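N-alpha-acetyltransferase 35, NatC auxiliary subunit (Saccharomyces cerevisiae, PDB 6YGA) serves as the auxiliary subunit of the NatC N-terminal acetyltransferase, the complex that acetylates the N-terminal methionine of the L-A virus Gag protein. Local coordinates at residues R95-V100 against K225-L230; C151-C156 against D194-S199; Q426-S429 against Y435-W438. One frame throughout, in Å; residues are numbered along the deposited sequence.

Contact 1 (R95-V100 against K225-L230); sequences RLLRCV and KIIICL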
loop_
_atom_site.group_PDB
_atom_site.type_symbol
_atom_site.label_atom_id
_atom_site.label_comp_id
_atom_site.label_asym_id
_atom_site.label_seq_id
_atom_site.Cartn_x
_atom_site.Cartn_y
_atom_site.Cartn_z
ATOM N N ARG B 95 -16.456 -1.133 -23.097
ATOM C CA ARG B 95 -15.548 -2.013 -22.368
ATOM C C ARG B 95 -14.212 -1.330 -22.108
ATOM O O ARG B 95 -13.594 -1.539 -21.056
ATOM C CB ARG B 95 -15.352 -3.320 -23.134
ATOM C CG ARG B 95 -14.258 -4.204 -22.563
ATOM C CD ARG B 95 -14.501 -5.666 -22.870
ATOM N NE ARG B 95 -13.423 -6.496 -22.345
ATOM C CZ ARG B 95 -13.459 -7.823 -22.283
ATOM N NH1 ARG B 95 -14.526 -8.483 -22.711
ATOM N NH2 ARG B 95 -12.426 -8.489 -21.787
ATOM N N LEU B 96 -13.754 -0.501 -23.047
ATOM C CA LEU B 96 -12.506 0.226 -22.837
ATOM C C LEU B 96 -12.615 1.178 -21.651
ATOM O O LEU B 96 -11.680 1.288 -20.850
ATOM C CB LEU B 96 -12.121 0.981 -24.107
ATOM C CG LEU B 96 -10.856 1.836 -24.014
ATOM C CD1 LEU B 96 -9.630 0.973 -23.754
ATOM C CD2 LEU B 96 -10.680 2.662 -25.276
ATOM N N LEU B 97 -13.751 1.869 -21.515
ATOM C CA LEU B 97 -13.942 2.756 -20.371
ATOM C C LEU B 97 -14.007 1.973 -19.066
ATOM O O LEU B 97 -13.470 2.417 -18.044
ATOM C CB LEU B 97 -15.204 3.597 -20.549
ATOM C CG LEU B 97 -15.082 4.806 -21.478
ATOM C CD1 LEU B 97 -16.325 5.681 -21.398
ATOM C CD2 LEU B 97 -13.837 5.607 -21.138
ATOM N N ARG B 98 -14.664 0.812 -19.072
ATOM C CA ARG B 98 -14.681 -0.003 -17.862
ATOM C C ARG B 98 -13.324 -0.648 -17.613
ATOM O O ARG B 98 -12.998 -0.977 -16.466
ATOM C CB ARG B 98 -15.792 -1.052 -17.940
ATOM C CG ARG B 98 -17.185 -0.449 -17.797
ATOM C CD ARG B 98 -18.303 -1.478 -17.898
ATOM N NE ARG B 98 -18.316 -2.174 -19.179
ATOM C CZ ARG B 98 -18.094 -3.477 -19.324
ATOM N NH1 ARG B 98 -17.848 -4.232 -18.262
ATOM N NH2 ARG B 98 -18.126 -4.026 -20.530
ATOM N N CYS B 99 -12.514 -0.824 -18.662
ATOM C CA CYS B 99 -11.124 -1.215 -18.453
ATOM C C CYS B 99 -10.350 -0.109 -17.743
ATOM O O CYS B 99 -9.475 -0.388 -16.916
ATOM C CB CYS B 99 -10.462 -1.568 -19.786
ATOM S SG CYS B 99 -10.863 -3.213 -20.424
ATOM N N VAL B 100 -10.663 1.151 -18.053
ATOM C CA VAL B 100 -10.036 2.271 -17.352
ATOM C C VAL B 100 -10.374 2.224 -15.867
ATOM O O VAL B 100 -9.506 2.436 -15.010
ATOM C CB VAL B 100 -10.462 3.606 -17.992
ATOM C CG1 VAL B 100 -9.968 4.785 -17.164
ATOM C CG2 VAL B 100 -9.944 3.704 -19.423
ATOM N N LYS B 225 -18.476 11.957 -24.548
ATOM C CA LYS B 225 -18.363 13.113 -23.662
ATOM C C LYS B 225 -17.612 12.759 -22.386
ATOM O O LYS B 225 -16.896 13.599 -21.828
ATOM C CB LYS B 225 -19.745 13.668 -23.330
ATOM C CG LYS B 225 -20.507 14.244 -24.510
ATOM C CD LYS B 225 -21.832 14.837 -24.053
ATOM C CE LYS B 225 -22.549 15.545 -25.191
ATOM N NZ LYS B 225 -23.829 16.167 -24.748
ATOM N N ILE B 226 -17.772 11.523 -21.902
ATOM C CA ILE B 226 -17.014 11.071 -20.736
ATOM C C ILE B 226 -15.520 11.114 -21.032
ATOM O O ILE B 226 -14.721 11.604 -20.225
ATOM C CB ILE B 226 -17.466 9.660 -20.310
ATOM C CG1 ILE B 226 -18.817 9.709 -19.595
ATOM C CG2 ILE B 226 -16.427 9.005 -19.412
ATOM C CD1 ILE B 226 -19.299 8.351 -19.119
ATOM N N ILE B 227 -15.125 10.616 -22.207
ATOM C CA ILE B 227 -13.715 10.619 -22.584
ATOM C C ILE B 227 -13.177 12.045 -22.642
ATOM O O ILE B 227 -12.051 12.315 -22.209
ATOM C CB ILE B 227 -13.519 9.874 -23.918
ATOM C CG1 ILE B 227 -13.938 8.407 -23.767
ATOM C CG2 ILE B 227 -12.074 9.964 -24.386
ATOM C CD1 ILE B 227 -13.748 7.573 -25.015
ATOM N N ILE B 228 -13.981 12.981 -23.157
ATOM C CA ILE B 228 -13.580 14.387 -23.185
ATOM C C ILE B 228 -13.308 14.894 -21.772
ATOM O O ILE B 228 -12.334 15.617 -21.532
ATOM C CB ILE B 228 -14.651 15.234 -23.897
ATOM C CG1 ILE B 228 -14.661 14.924 -25.395
ATOM C CG2 ILE B 228 -14.427 16.720 -23.643
ATOM C CD1 ILE B 228 -15.665 15.732 -26.186
ATOM N N CYS B 229 -14.157 14.514 -20.816
ATOM C CA CYS B 229 -13.956 14.943 -19.436
ATOM C C CYS B 229 -12.672 14.362 -18.854
ATOM O O CYS B 229 -11.957 15.045 -18.112
ATOM C CB CYS B 229 -15.158 14.544 -18.583
ATOM S SG CYS B 229 -16.709 15.330 -19.072
ATOM N N LEU B 230 -12.363 13.102 -19.174
ATOM C CA LEU B 230 -11.142 12.494 -18.653
ATOM C C LEU B 230 -9.904 13.169 -19.230
ATOM O O LEU B 230 -8.882 13.293 -18.546
ATOM C CB LEU B 230 -11.124 10.993 -18.954
ATOM C CG LEU B 230 -12.227 10.142 -18.314
ATOM C CD1 LEU B 230 -12.277 8.750 -18.935
ATOM C CD2 LEU B 230 -12.024 10.052 -16.812
#
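L97 and I227 mark the closest backbone approach, 8.2 Å between their CA atoms, of two helix segments that run in the same general sense, with axes 11.8 Å apart and 34° between their directions. At that separation the backbones stay well clear of each other and side chains span the gap. L97 does most of the work from residues 95-100. Its CB points at the other helix, and CG sits beside the backbone N and opposite the carbonyl carbon (chi1 -79°), which sends both methyls across the interface as a fork. CD1 meets the branch methyl CG2 of I226 at 3.9 Å. CD2 lies 3.8 Å from CG1 of I227 and also reaches CD1 of L230, 4.1 Å away, so one leucine touches three side chains spread over about one helical turn. I227 sets off along the flank of its helix, not straight at L97, and it is the CG1 arm, lying opposite its own carbonyl carbon (chi1 -62°), that comes into contact.

Helix 142-167 packs on L96 and V100 of one segment and on I227 of the other. Helix 245-260 and Y297 press on I226. The four touching residues are all buried among neighbouring helices. The charged groups lie away from the seam: R98 forms a salt bridge with D94 and a hydrogen bond to P294 O.

No hydrogen bond crosses between the segments. The pairing is purely apolar, so its cohesion comes from burying methyl and methylene groups, and the fit between the segments rests on the shape of the apolar side chains, with no directional bond.

Contact 2 (C151-C156 against D194-S199); sequences CILGVC and DVVINS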
loop_
_atom_site.group_PDB
_atom_site.type_symbol
_atom_site.label_atom_id
_atom_site.label_comp_id
_atom_site.label_asym_id
_atom_site.label_seq_id
_atom_site.Cartn_x
_atom_site.Cartn_y
_atom_site.Cartn_z
ATOM N N CYS B 151 -11.977 7.817 -29.752
ATOM C CA CYS B 151 -12.077 7.212 -28.425
ATOM C C CYS B 151 -10.731 6.671 -27.969
ATOM O O CYS B 151 -10.266 6.977 -26.865
ATOM C CB CYS B 151 -13.116 6.091 -28.427
ATOM S SG CYS B 151 -14.821 6.607 -28.659
ATOM N N ILE B 152 -10.093 5.855 -28.811
ATOM C CA ILE B 152 -8.805 5.267 -28.457
ATOM C C ILE B 152 -7.779 6.358 -28.190
ATOM O O ILE B 152 -6.966 6.254 -27.262
ATOM C CB ILE B 152 -8.336 4.313 -29.570
ATOM C CG1 ILE B 152 -9.412 3.267 -29.879
ATOM C CG2 ILE B 152 -7.026 3.651 -29.184
ATOM C CD1 ILE B 152 -9.743 2.348 -28.725
ATOM N N LEU B 153 -7.806 7.427 -28.989
ATOM C CA LEU B 153 -6.861 8.520 -28.793
ATOM C C LEU B 153 -7.092 9.218 -27.459
ATOM O O LEU B 153 -6.136 9.644 -26.800
ATOM C CB LEU B 153 -6.967 9.514 -29.947
ATOM C CG LEU B 153 -5.934 10.640 -29.961
ATOM C CD1 LEU B 153 -4.526 10.069 -30.030
ATOM C CD2 LEU B 153 -6.194 11.584 -31.125
ATOM N N GLY B 154 -8.354 9.346 -27.045
ATOM C CA GLY B 154 -8.637 9.985 -25.770
ATOM C C GLY B 154 -8.116 9.184 -24.593
ATOM O O GLY B 154 -7.497 9.730 -23.677
ATOM N N VAL B 155 -8.358 7.871 -24.607
ATOM C CA VAL B 155 -7.861 7.013 -23.536
ATOM C C VAL B 155 -6.337 6.958 -23.557
ATOM O O VAL B 155 -5.691 6.976 -22.503
ATOM C CB VAL B 155 -8.492 5.613 -23.644
ATOM C CG1 VAL B 155 -7.908 4.677 -22.599
ATOM C CG2 VAL B 155 -10.002 5.704 -23.487
ATOM N N CYS B 156 -5.735 6.900 -24.749
ATOM C CA CYS B 156 -4.277 6.906 -24.827
ATOM C C CYS B 156 -3.709 8.218 -24.303
ATOM O O CYS B 156 -2.635 8.237 -23.690
ATOM C CB CYS B 156 -3.812 6.655 -26.261
ATOM S SG CYS B 156 -3.984 4.949 -26.837
ATOM N N ASP B 194 -5.410 19.940 -27.306
ATOM C CA ASP B 194 -6.344 20.587 -28.222
ATOM C C ASP B 194 -6.737 19.655 -29.362
ATOM O O ASP B 194 -7.910 19.597 -29.749
ATOM C CB ASP B 194 -5.733 21.876 -28.769
ATOM C CG ASP B 194 -5.370 22.861 -27.674
ATOM O OD1 ASP B 194 -6.105 22.931 -26.666
ATOM O OD2 ASP B 194 -4.350 23.564 -27.821
ATOM N N VAL B 195 -5.771 18.908 -29.902
ATOM C CA VAL B 195 -6.062 17.990 -31.000
ATOM C C VAL B 195 -6.988 16.874 -30.533
ATOM O O VAL B 195 -7.929 16.491 -31.238
ATOM C CB VAL B 195 -4.752 17.434 -31.587
ATOM C CG1 VAL B 195 -5.043 16.443 -32.706
ATOM C CG2 VAL B 195 -3.874 18.571 -32.091
ATOM N N VAL B 196 -6.746 16.347 -29.331
ATOM C CA VAL B 196 -7.554 15.242 -28.821
ATOM C C VAL B 196 -8.992 15.688 -28.578
ATOM O O VAL B 196 -9.942 14.982 -28.934
ATOM C CB VAL B 196 -6.911 14.664 -27.546
ATOM C CG1 VAL B 196 -7.768 13.550 -26.969
ATOM C CG2 VAL B 196 -5.506 14.159 -27.846
ATOM N N ILE B 197 -9.177 16.866 -27.976
ATOM C CA ILE B 197 -10.528 17.351 -27.708
ATOM C C ILE B 197 -11.253 17.662 -29.011
ATOM O O ILE B 197 -12.446 17.366 -29.159
ATOM C CB ILE B 197 -10.482 18.575 -26.776
ATOM C CG1 ILE B 197 -9.828 18.204 -25.448
ATOM C CG2 ILE B 197 -11.880 19.122 -26.528
ATOM C CD1 ILE B 197 -9.577 19.393 -24.559
ATOM N N ASN B 198 -10.547 18.255 -29.978
ATOM C CA ASN B 198 -11.158 18.522 -31.276
ATOM C C ASN B 198 -11.529 17.225 -31.985
ATOM O O ASN B 198 -12.601 17.128 -32.595
ATOM C CB ASN B 198 -10.216 19.358 -32.144
ATOM C CG ASN B 198 -10.079 20.787 -31.647
ATOM O OD1 ASN B 198 -10.907 21.272 -30.877
ATOM N ND2 ASN B 198 -9.031 21.471 -32.097
ATOM N N SER B 199 -10.659 16.213 -31.911
ATOM C CA SER B 199 -10.960 14.927 -32.533
ATOM C C SER B 199 -12.201 14.293 -31.916
ATOM O O SER B 199 -13.046 13.740 -32.630
ATOM C CB SER B 199 -9.759 13.989 -32.406
ATOM O OG SER B 199 -10.088 12.674 -32.818
#
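No ring, amide or carboxylate takes part where V196 meets L153 and G154, so there are no faces or edges to match; the valine meets the bare backbone of G154. The motif is an antiparallel helix pair packed close at a glycine, with axes 9.4 Å apart and 146° between their directions. The CA atoms of G154 and V196 come within 6.2 Å, and with no side chain at G154 the valine methyl lies directly against the backbone.

V196 and L153 carry most of the contact. V196 points at helix 142-167 and divides its two methyls between neighbouring residues. CG1, lying opposite the backbone N (chi1 178°), rests against the CA of G154. CG2, on the side of the backbone N, meets the branch carbon CG of L153 at 4.1 Å, the two side chains lying at a slant to one another. L153 also faces the partner helix, and its outer part continues towards S199, one turn on from V196. There the approach of L153 CD2 to S199 OG, 4.4 Å, is a loose touch.

L153 also touches P191 and L123, while V196 continues onto V231 and Y157. S199 touches K146 and S150 of helix 142-167, which carries this polar flank of the interface on towards the start of that helix. On the far side of its helix C151 packs on L224 and I227 of helix 215-231. The tightest point of the pair is methyl on backbone: V196 CG1 lies 3.9 Å from G154 CA.

Contact 3 (Q426-S429 against Y435-W438); sequences QFES and YCSW. With EDO (1,2-ethanediol), chain C.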
loop_
_atom_site.group_PDB
_atom_site.type_symbol
_atom_site.label_atom_id
_atom_site.label_comp_id
_atom_site.label_asym_id
_atom_site.label_seq_id
_atom_site.Cartn_x
_atom_site.Cartn_y
_atom_site.Cartn_z
ATOM N N GLN B 426 17.501 19.809 18.103
ATOM C CA GLN B 426 18.391 20.813 17.527
ATOM C C GLN B 426 17.898 22.220 17.843
ATOM O O GLN B 426 18.703 23.113 18.130
ATOM C CB GLN B 426 18.522 20.601 16.016
ATOM C CG GLN B 426 19.589 21.465 15.352
ATOM C CD GLN B 426 20.999 21.113 15.794
ATOM O OE1 GLN B 426 21.283 19.971 16.159
ATOM N NE2 GLN B 426 21.891 22.097 15.764
ATOM N N PHE B 427 16.579 22.436 17.786
ATOM C CA PHE B 427 16.008 23.680 18.293
ATOM C C PHE B 427 16.324 23.858 19.772
ATOM O O PHE B 427 16.609 24.971 20.227
ATOM C CB PHE B 427 14.493 23.698 18.083
ATOM C CG PHE B 427 14.066 24.099 16.699
ATOM C CD1 PHE B 427 14.453 25.315 16.165
ATOM C CD2 PHE B 427 13.244 23.271 15.947
ATOM C CE1 PHE B 427 14.050 25.689 14.898
ATOM C CE2 PHE B 427 12.835 23.642 14.678
ATOM C CZ PHE B 427 13.238 24.852 14.153
ATOM N N GLU B 428 16.281 22.765 20.536
ATOM C CA GLU B 428 16.539 22.846 21.968
ATOM C C GLU B 428 17.974 23.276 22.249
ATOM O O GLU B 428 18.228 24.040 23.188
ATOM C CB GLU B 428 16.235 21.497 22.622
ATOM C CG GLU B 428 15.668 21.594 24.028
ATOM C CD GLU B 428 16.706 21.990 25.052
ATOM O OE1 GLU B 428 17.880 21.593 24.892
ATOM O OE2 GLU B 428 16.349 22.703 26.013
ATOM N N SER B 429 18.929 22.809 21.439
ATOM C CA SER B 429 20.327 23.147 21.686
ATOM C C SER B 429 20.613 24.619 21.410
ATOM O O SER B 429 21.555 25.182 21.979
ATOM C CB SER B 429 21.244 22.258 20.846
ATOM O OG SER B 429 21.030 22.459 19.461
ATOM N N TYR B 435 9.805 27.418 18.324
ATOM C CA TYR B 435 9.839 26.356 17.321
ATOM C C TYR B 435 9.994 24.988 17.972
ATOM O O TYR B 435 9.417 24.003 17.498
ATOM C CB TYR B 435 10.961 26.606 16.314
ATOM C CG TYR B 435 10.840 27.928 15.594
ATOM C CD1 TYR B 435 9.765 28.185 14.754
ATOM C CD2 TYR B 435 11.798 28.919 15.755
ATOM C CE1 TYR B 435 9.646 29.394 14.098
ATOM C CE2 TYR B 435 11.689 30.131 15.103
ATOM C CZ TYR B 435 10.609 30.362 14.275
ATOM O OH TYR B 435 10.487 31.564 13.617
ATOM N N CYS B 436 10.769 24.907 19.058
ATOM C CA CYS B 436 10.849 23.667 19.824
ATOM C C CYS B 436 9.469 23.240 20.317
ATOM O O CYS B 436 9.120 22.055 20.265
ATOM C CB CYS B 436 11.821 23.841 20.994
ATOM S SG CYS B 436 11.996 22.415 22.094
ATOM N N SER B 437 8.657 24.201 20.769
ATOM C CA SER B 437 7.317 23.879 21.252
ATOM C C SER B 437 6.440 23.330 20.130
ATOM O O SER B 437 5.770 22.306 20.297
ATOM C CB SER B 437 6.682 25.118 21.888
ATOM O OG SER B 437 5.275 24.992 21.995
ATOM N N TRP B 438 6.437 23.997 18.972
ATOM C CA TRP B 438 5.606 23.539 17.861
ATOM C C TRP B 438 6.080 22.191 17.330
ATOM O O TRP B 438 5.261 21.333 16.980
ATOM C CB TRP B 438 5.595 24.577 16.739
ATOM C CG TRP B 438 4.756 24.169 15.564
ATOM C CD1 TRP B 438 3.429 24.428 15.376
ATOM C CD2 TRP B 438 5.185 23.426 14.416
ATOM N NE1 TRP B 438 3.006 23.895 14.182
ATOM C CE2 TRP B 438 4.065 23.274 13.573
ATOM C CE3 TRP B 438 6.407 22.873 14.018
ATOM C CZ2 TRP B 438 4.131 22.595 12.358
ATOM C CZ3 TRP B 438 6.469 22.198 12.812
ATOM C CH2 TRP B 438 5.339 22.066 11.996
HETATM C C1 EDO C . -1.079 24.466 12.923
HETATM O O1 EDO C . -0.703 25.124 14.138
HETATM C C2 EDO C . -0.655 23.002 12.976
HETATM O O2 EDO C . 0.768 22.913 13.120
#
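CB of Y435 sits squarely over one face of the F427 ring, 3.5 Å from its centroid and 13° off the ring normal, a well-formed CH-pi contact. The closest pair is F427 CE1 to Y435 CB, also 3.5 Å. The two aromatic rings themselves share little: their planes are 28° from parallel, but they are slid so far apart, 5.5 Å between centroids, that they barely overlap. It is therefore the methylene of the tyrosine that covers the phenylalanine. F427 gets there because its CG lies beside the backbone N and opposite the carbonyl carbon (chi1 -82°). Nearer the backbone, F427 CB packs on C436 CB at 4.0 Å; at the solvent-exposed side E428 CG lies 4.2 Å from C436 SG, and the glutamate carboxylate leads away.

These residues sit where helix 406-429 ends and helix 433-456 starts, a helical hairpin with a very short connection, within a region assigned to TPR-like repeats. In the last turn of the first helix S429 OG donates to Q426 O at 2.8 Å, tilted out of the carbonyl plane, and the backbone N of S429 adds a weak bond to the same oxygen. Around the aromatic pair, L387 and S391 of helix 386-402 and T439 enclose F427, whereas Y435 leans on Y364, L365 and P376.

One turn on, W438 packs edge-to-face with Y364, and its NE1 donates to O2 of an ethanediol at 2.7 Å; that molecule, probably from the crystallisation liquor, is also hydrogen-bonded to H367 O. With no hydrogen bond between the segments, the hairpin is probably held here by apolar packing and by the CH-pi contact of Y435 CB with the F427 ring.

In the fold
Contacts 1 and 2 form one packed unit, their centres 11 Å apart, with contact 2 nested inside the loop that contact 1 closes. L96 CD2 packs on I152 CD1 at 3.6 Å, and I227 CG2 lies 3.7 Å from G154 CA, the same carbon that contact 2 presses from another direction. Helix 142-167 thus touches both partners of contact 1 while pairing with helix 193-209. Contact 3 stands apart, in the TPR-like region across the chain's centre: its centre is 51 Å from contact 1 and 54 Å from contact 2, with nearest atoms about 35 and 39 Å away. No other subunit touches the segments of any contact, so all three are internal packing.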